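Local coordinates for protein twin-arginine translocation pathway signal (PDB 5IM2) that probably serves as the extracytoplasmic solute-binding component of a TRAP transporter, and holds a copurified benzoate between its two lobes, at residues G80-F85 with P277-I282; I112-G117 with T262-M267. One frame throughout, in Å; residues are numbered along the deposited sequence.

Interaction 1: G80-F85 with P277-I282; sequences GGRIQF and PDLRKI
Arg82 and Leu279 meet with the guanidinium of the first laid over the isobutyl end of the second, a small example of one side chain serving a charge and an apolar patch together. Methyl CD2 of Leu279 lies over one face of the guanidinium, 3.6 Å from Arg82 CZ, and is 3.9 Å from Arg82 CB. The arginine therefore arches across the leucine, its chain bent at chi2 and chi3 (-145° and -57°), and its far end comes down on Asp278. There Arg82 NH2 makes a salt bridge to Asp278 OD2 at 2.9 Å; the two side chains cross at about a right angle, with the planes of guanidinium and carboxylate 64° apart, so the pair is joined through one nitrogen and not as a flat two-pronged bridge. On the inner side of the leucine, Ile83 and Leu279 pass one another antiparallel, flank to flank, Ile83 CG1 standing 3.8 Å from Leu279 CD2. Ile83 CD1 reaches on toward the helix, 3.9 Å from Leu279 CB and 4.3 Å from Ile282 CB. Shortening Leu279 to an alanine is likely to leave a gap beside Ile83 and let the guanidinium swing from Asp278. Val49 of the adjoining strand also touches both Ile83 and Leu279. Gly80, two residues before Arg82, is the C-prime residue of the Schellman motif ending helix 62-78. The arrangement is a helix packed by side chains onto the marginal strands of the sheet, an apolar centre with a salt bridge on its solvent-exposed side.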
loop_
_atom_site.group_PDB
_atom_site.type_symbol
_atom_site.label_atom_id
_atom_site.label_comp_id
_atom_site.label_asym_id
_atom_site.label_seq_id
_atom_site.Cartn_x
_atom_site.Cartn_y
_atom_site.Cartn_z
ATOM N N GLY A 80 -10.661 9.027 26.613
ATOM C CA GLY A 80 -10.867 8.577 27.979
ATOM C C GLY A 80 -11.568 7.243 28.060
ATOM O O GLY A 80 -12.317 6.987 29.019
ATOM N N GLY A 81 -11.354 6.388 27.066
ATOM C CA GLY A 81 -11.944 5.070 27.029
ATOM C C GLY A 81 -13.363 5.023 26.518
ATOM O O GLY A 81 -13.970 3.941 26.520
ATOM N N ARG A 82 -13.924 6.153 26.085
ATOM C CA ARG A 82 -15.305 6.120 25.623
ATOM C C ARG A 82 -15.423 5.468 24.262
ATOM O O ARG A 82 -16.501 4.972 23.917
ATOM C CB ARG A 82 -15.896 7.519 25.579
ATOM C CG ARG A 82 -15.885 8.184 26.927
ATOM C CD ARG A 82 -17.078 9.065 27.147
ATOM N NE ARG A 82 -17.247 10.109 26.144
ATOM C CZ ARG A 82 -16.432 11.147 25.987
ATOM N NH1 ARG A 82 -15.351 11.285 26.738
ATOM N NH2 ARG A 82 -16.697 12.048 25.058
ATOM N N ILE A 83 -14.349 5.469 23.477
ATOM C CA ILE A 83 -14.311 4.743 22.213
ATOM C C ILE A 83 -13.485 3.479 22.418
ATOM O O ILE A 83 -12.290 3.547 22.732
ATOM C CB ILE A 83 -13.728 5.585 21.072
ATOM C CG1 ILE A 83 -14.462 6.922 20.916
ATOM C CG2 ILE A 83 -13.797 4.774 19.766
ATOM C CD1 ILE A 83 -13.816 7.850 19.869
ATOM N N GLN A 84 -14.121 2.327 22.235
ATOM C CA GLN A 84 -13.464 1.040 22.360
ATOM C C GLN A 84 -13.559 0.311 21.026
ATOM O O GLN A 84 -14.453 0.575 20.224
ATOM C CB GLN A 84 -14.095 0.183 23.455
ATOM C CG GLN A 84 -13.946 0.771 24.865
ATOM C CD GLN A 84 -12.494 0.937 25.270
ATOM O OE1 GLN A 84 -11.639 0.126 24.910
ATOM N NE2 GLN A 84 -12.206 1.999 26.013
ATOM N N PHE A 85 -12.636 -0.609 20.792
ATOM C CA PHE A 85 -12.608 -1.352 19.540
ATOM C C PHE A 85 -12.686 -2.848 19.785
ATOM O O PHE A 85 -12.054 -3.371 20.710
ATOM C CB PHE A 85 -11.358 -1.061 18.782
ATOM C CG PHE A 85 -11.243 0.368 18.333
ATOM C CD1 PHE A 85 -10.666 1.328 19.161
ATOM C CD2 PHE A 85 -11.702 0.747 17.083
ATOM C CE1 PHE A 85 -10.549 2.624 18.758
ATOM C CE2 PHE A 85 -11.597 2.064 16.665
ATOM C CZ PHE A 85 -11.016 3.003 17.505
ATOM N N PRO A 277 -20.992 14.167 18.831
ATOM C CA PRO A 277 -20.035 15.142 18.295
ATOM C C PRO A 277 -18.677 15.086 18.983
ATOM O O PRO A 277 -17.649 15.220 18.309
ATOM C CB PRO A 277 -20.744 16.485 18.521
ATOM C CG PRO A 277 -22.170 16.169 18.548
ATOM C CD PRO A 277 -22.278 14.794 19.183
ATOM N N ASP A 278 -18.632 14.892 20.304
ATOM C CA ASP A 278 -17.342 14.941 20.989
ATOM C C ASP A 278 -16.440 13.781 20.567
ATOM O O ASP A 278 -15.225 13.953 20.397
ATOM C CB ASP A 278 -17.554 14.962 22.509
ATOM C CG ASP A 278 -18.383 13.794 23.000
ATOM O OD1 ASP A 278 -18.562 12.831 22.227
ATOM O OD2 ASP A 278 -18.852 13.835 24.159
ATOM N N LEU A 279 -17.017 12.592 20.362
ATOM C CA LEU A 279 -16.229 11.445 19.926
ATOM C C LEU A 279 -15.908 11.503 18.439
ATOM O O LEU A 279 -14.814 11.104 18.033
ATOM C CB LEU A 279 -16.971 10.147 20.269
ATOM C CG LEU A 279 -17.246 9.937 21.763
ATOM C CD1 LEU A 279 -17.884 8.567 21.967
ATOM C CD2 LEU A 279 -15.962 10.055 22.568
ATOM N N ARG A 280 -16.821 12.035 17.628
ATOM C CA ARG A 280 -16.495 12.302 16.237
ATOM C C ARG A 280 -15.281 13.218 16.141
ATOM O O ARG A 280 -14.400 13.003 15.305
ATOM C CB ARG A 280 -17.710 12.897 15.521
ATOM C CG ARG A 280 -17.471 13.212 14.028
ATOM C CD ARG A 280 -18.756 13.248 13.197
ATOM N NE ARG A 280 -19.770 14.108 13.807
ATOM C CZ ARG A 280 -20.869 13.680 14.423
ATOM N NH1 ARG A 280 -21.148 12.382 14.508
ATOM N NH2 ARG A 280 -21.706 14.567 14.957
ATOM N N LYS A 281 -15.189 14.223 17.016
ATOM C CA LYS A 281 -14.033 15.117 16.964
ATOM C C LYS A 281 -12.738 14.360 17.232
ATOM O O LYS A 281 -11.709 14.636 16.605
ATOM C CB LYS A 281 -14.198 16.254 17.970
ATOM C CG LYS A 281 -13.030 17.227 17.987
ATOM C CD LYS A 281 -13.280 18.406 18.908
ATOM C CE LYS A 281 -12.426 19.606 18.517
ATOM N NZ LYS A 281 -13.036 20.880 18.994
ATOM N N ILE A 282 -12.774 13.389 18.148
ATOM C CA ILE A 282 -11.594 12.569 18.422
ATOM C C ILE A 282 -11.212 11.780 17.183
ATOM O O ILE A 282 -10.036 11.699 16.805
ATOM C CB ILE A 282 -11.841 11.629 19.621
ATOM C CG1 ILE A 282 -12.188 12.421 20.888
ATOM C CG2 ILE A 282 -10.621 10.726 19.863
ATOM C CD1 ILE A 282 -11.062 13.244 21.408
#

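Interaction 2: I112-G117 with T262-M267; sequences IWTIPG and TFVLAM. With BEZ (benzoic acid), chain B.
Ile112 and Ala266, like Thr114 and Val264, form hydrogen-bonded pairs of an antiparallel strand pairing, the axes 4.9 Å apart at 169°, with Trp113 and Leu265 as the non-hydrogen-bonded pair between them. The four N-H...O bonds are nearly straight; that from Val264 N to Thr114 O measures 2.9 Å. With CG trans to the main-chain nitrogen (chi1 -177°), the indole of Trp113 swings forward along its own strand, over toward Phe263. The two ring planes are only 13° from parallel but strongly offset, with little overlap. Ile115 runs beside Phe263 in the same direction, and both form part of the benzoate pocket seen in this structure: Ile115 CD1 is 3.5 Å from benzoate O2, and Phe263 CE2 is 3.7 Å from its C3, which meets the phenyl at its edge. Thr114 and Val264 are neighbours on the opposite face, with Thr114 CG2 3.7 Å from Val264 CG1, and Pro116 CG packs on that same valine methyl. A water links Gly117 N to Thr262 OG1, whereas the buried carbonyl oxygen of Thr262 has no hydrogen-bond partner. Gln166 accepts the indole N-H of Trp113, His68 meets that ring edge-to-face, and Gln299 of helix 289-301 touches both aromatics. Helix 100-106 packs against Ile112, Thr114 and Ala266, while strand 262-267 is paired on its other edge with strand 161-167.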
loop_
_atom_site.group_PDB
_atom_site.type_symbol
_atom_site.label_atom_id
_atom_site.label_comp_id
_atom_site.label_asym_id
_atom_site.label_seq_id
_atom_site.Cartn_x
_atom_site.Cartn_y
_atom_site.Cartn_z
ATOM N N ILE A 112 -12.086 -0.371 8.287
ATOM C CA ILE A 112 -11.193 -1.300 7.606
ATOM C C ILE A 112 -9.929 -0.567 7.161
ATOM O O ILE A 112 -9.908 0.659 7.001
ATOM C CB ILE A 112 -11.890 -2.013 6.410
ATOM C CG1 ILE A 112 -12.356 -1.039 5.341
ATOM C CG2 ILE A 112 -13.074 -2.775 6.936
ATOM C CD1 ILE A 112 -11.375 -0.791 4.245
ATOM N N TRP A 113 -8.851 -1.348 6.968
ATOM C CA TRP A 113 -7.618 -0.893 6.337
ATOM C C TRP A 113 -7.314 -1.884 5.225
ATOM O O TRP A 113 -7.200 -3.096 5.488
ATOM C CB TRP A 113 -6.462 -0.828 7.346
ATOM C CG TRP A 113 -5.143 -0.301 6.869
ATOM C CD1 TRP A 113 -4.736 1.005 6.860
ATOM C CD2 TRP A 113 -4.029 -1.072 6.420
ATOM N NE1 TRP A 113 -3.434 1.092 6.402
ATOM C CE2 TRP A 113 -2.972 -0.168 6.158
ATOM C CE3 TRP A 113 -3.813 -2.440 6.218
ATOM C CZ2 TRP A 113 -1.732 -0.579 5.686
ATOM C CZ3 TRP A 113 -2.587 -2.844 5.749
ATOM C CH2 TRP A 113 -1.556 -1.924 5.507
ATOM N N THR A 114 -7.261 -1.391 3.997
ATOM C CA THR A 114 -7.109 -2.259 2.830
ATOM C C THR A 114 -6.320 -1.549 1.736
ATOM O O THR A 114 -6.057 -0.348 1.807
ATOM C CB THR A 114 -8.481 -2.716 2.297
ATOM O OG1 THR A 114 -8.317 -3.858 1.440
ATOM C CG2 THR A 114 -9.186 -1.573 1.517
ATOM N N ILE A 115 -5.935 -2.319 0.723
ATOM C CA ILE A 115 -5.408 -1.784 -0.529
ATOM C C ILE A 115 -6.578 -1.600 -1.500
ATOM O O ILE A 115 -7.216 -2.606 -1.881
ATOM C CB ILE A 115 -4.342 -2.722 -1.117
ATOM C CG1 ILE A 115 -3.114 -2.754 -0.193
ATOM C CG2 ILE A 115 -3.953 -2.314 -2.535
ATOM C CD1 ILE A 115 -1.900 -3.574 -0.656
ATOM N N PRO A 116 -6.896 -0.354 -1.923
ATOM C CA PRO A 116 -7.976 -0.164 -2.909
ATOM C C PRO A 116 -7.851 -1.060 -4.136
ATOM O O PRO A 116 -8.859 -1.635 -4.544
ATOM C CB PRO A 116 -7.865 1.329 -3.256
ATOM C CG PRO A 116 -7.275 1.940 -1.984
ATOM C CD PRO A 116 -6.289 0.926 -1.516
ATOM N N GLY A 117 -6.641 -1.220 -4.692
ATOM C CA GLY A 117 -6.421 -1.996 -5.908
ATOM C C GLY A 117 -6.581 -3.493 -5.736
ATOM O O GLY A 117 -6.514 -4.222 -6.723
ATOM N N THR A 262 -1.018 1.843 -2.554
ATOM C CA THR A 262 -1.830 2.716 -1.735
ATOM C C THR A 262 -2.719 1.920 -0.804
ATOM O O THR A 262 -3.148 0.810 -1.110
ATOM C CB THR A 262 -2.703 3.642 -2.580
ATOM O OG1 THR A 262 -3.579 2.881 -3.409
ATOM C CG2 THR A 262 -1.846 4.510 -3.421
ATOM N N PHE A 263 -2.999 2.528 0.338
ATOM C CA PHE A 263 -3.854 1.962 1.359
ATOM C C PHE A 263 -4.868 3.007 1.777
ATOM O O PHE A 263 -4.561 4.205 1.791
ATOM C CB PHE A 263 -3.046 1.543 2.617
ATOM C CG PHE A 263 -1.982 0.536 2.340
ATOM C CD1 PHE A 263 -0.783 0.920 1.792
ATOM C CD2 PHE A 263 -2.206 -0.823 2.606
ATOM C CE1 PHE A 263 0.184 -0.020 1.519
ATOM C CE2 PHE A 263 -1.242 -1.755 2.341
ATOM C CZ PHE A 263 -0.030 -1.339 1.799
ATOM N N VAL A 264 -6.051 2.536 2.147
ATOM C CA VAL A 264 -7.106 3.385 2.685
ATOM C C VAL A 264 -7.545 2.855 4.046
ATOM O O VAL A 264 -7.718 1.643 4.238
ATOM C CB VAL A 264 -8.301 3.492 1.719
ATOM C CG1 VAL A 264 -8.951 2.152 1.527
ATOM C CG2 VAL A 264 -9.286 4.532 2.239
ATOM N N LEU A 265 -7.719 3.790 5.004
ATOM C CA LEU A 265 -8.327 3.529 6.295
ATOM C C LEU A 265 -9.704 4.159 6.186
ATOM O O LEU A 265 -9.817 5.393 6.154
ATOM C CB LEU A 265 -7.521 4.141 7.444
ATOM C CG LEU A 265 -8.031 3.953 8.864
ATOM C CD1 LEU A 265 -7.940 2.480 9.252
ATOM C CD2 LEU A 265 -7.210 4.836 9.789
ATOM N N ALA A 266 -10.726 3.325 6.062
ATOM C CA ALA A 266 -12.077 3.773 5.764
ATOM C C ALA A 266 -13.082 3.364 6.846
ATOM O O ALA A 266 -13.037 2.237 7.364
ATOM C CB ALA A 266 -12.514 3.202 4.399
ATOM N N MET A 267 -14.036 4.258 7.130
ATOM C CA MET A 267 -15.069 4.050 8.141
ATOM C C MET A 267 -16.455 4.066 7.517
ATOM O O MET A 267 -16.718 4.819 6.574
ATOM C CB MET A 267 -14.969 5.138 9.239
ATOM C CG MET A 267 -15.821 4.851 10.428
ATOM S SD MET A 267 -15.514 6.001 11.783
ATOM C CE MET A 267 -16.695 5.336 12.946
HETATM C C BEZ B . 0.946 -6.016 -0.467
HETATM O O1 BEZ B . 1.863 -5.943 -1.335
HETATM O O2 BEZ B . -0.127 -6.596 -0.755
HETATM C C1 BEZ B . 1.159 -5.441 0.901
HETATM C C2 BEZ B . 0.139 -5.509 1.846
HETATM C C3 BEZ B . 0.373 -4.996 3.123
HETATM C C4 BEZ B . 1.592 -4.410 3.420
HETATM C C5 BEZ B . 2.591 -4.323 2.471
HETATM C C6 BEZ B . 2.371 -4.846 1.192
HETATM O O HOH W 1 -4.559 0.684 -4.606
#

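Both contacts reach one five-stranded mixed sheet, and together they illustrate how chemistry changes from its margin to its middle. Interaction 1 is at the outermost strand 83-88, partly exposed, and depends on side chains alone: a charged pair at the surface and a few aliphatic groups, with no hydrogen bond across. Interaction 2, fully buried, joins two inner strands by backbone bonds, buries more than twice the surface and extends its aromatic face to the ligand. The centres of interaction 1 and interaction 2 are about 21 Å apart, and the two do not touch; strand 49-55 separates strands 83-88 and 111-114, while only helix 269-273 intervenes between strand 262-267 and helix 277-285.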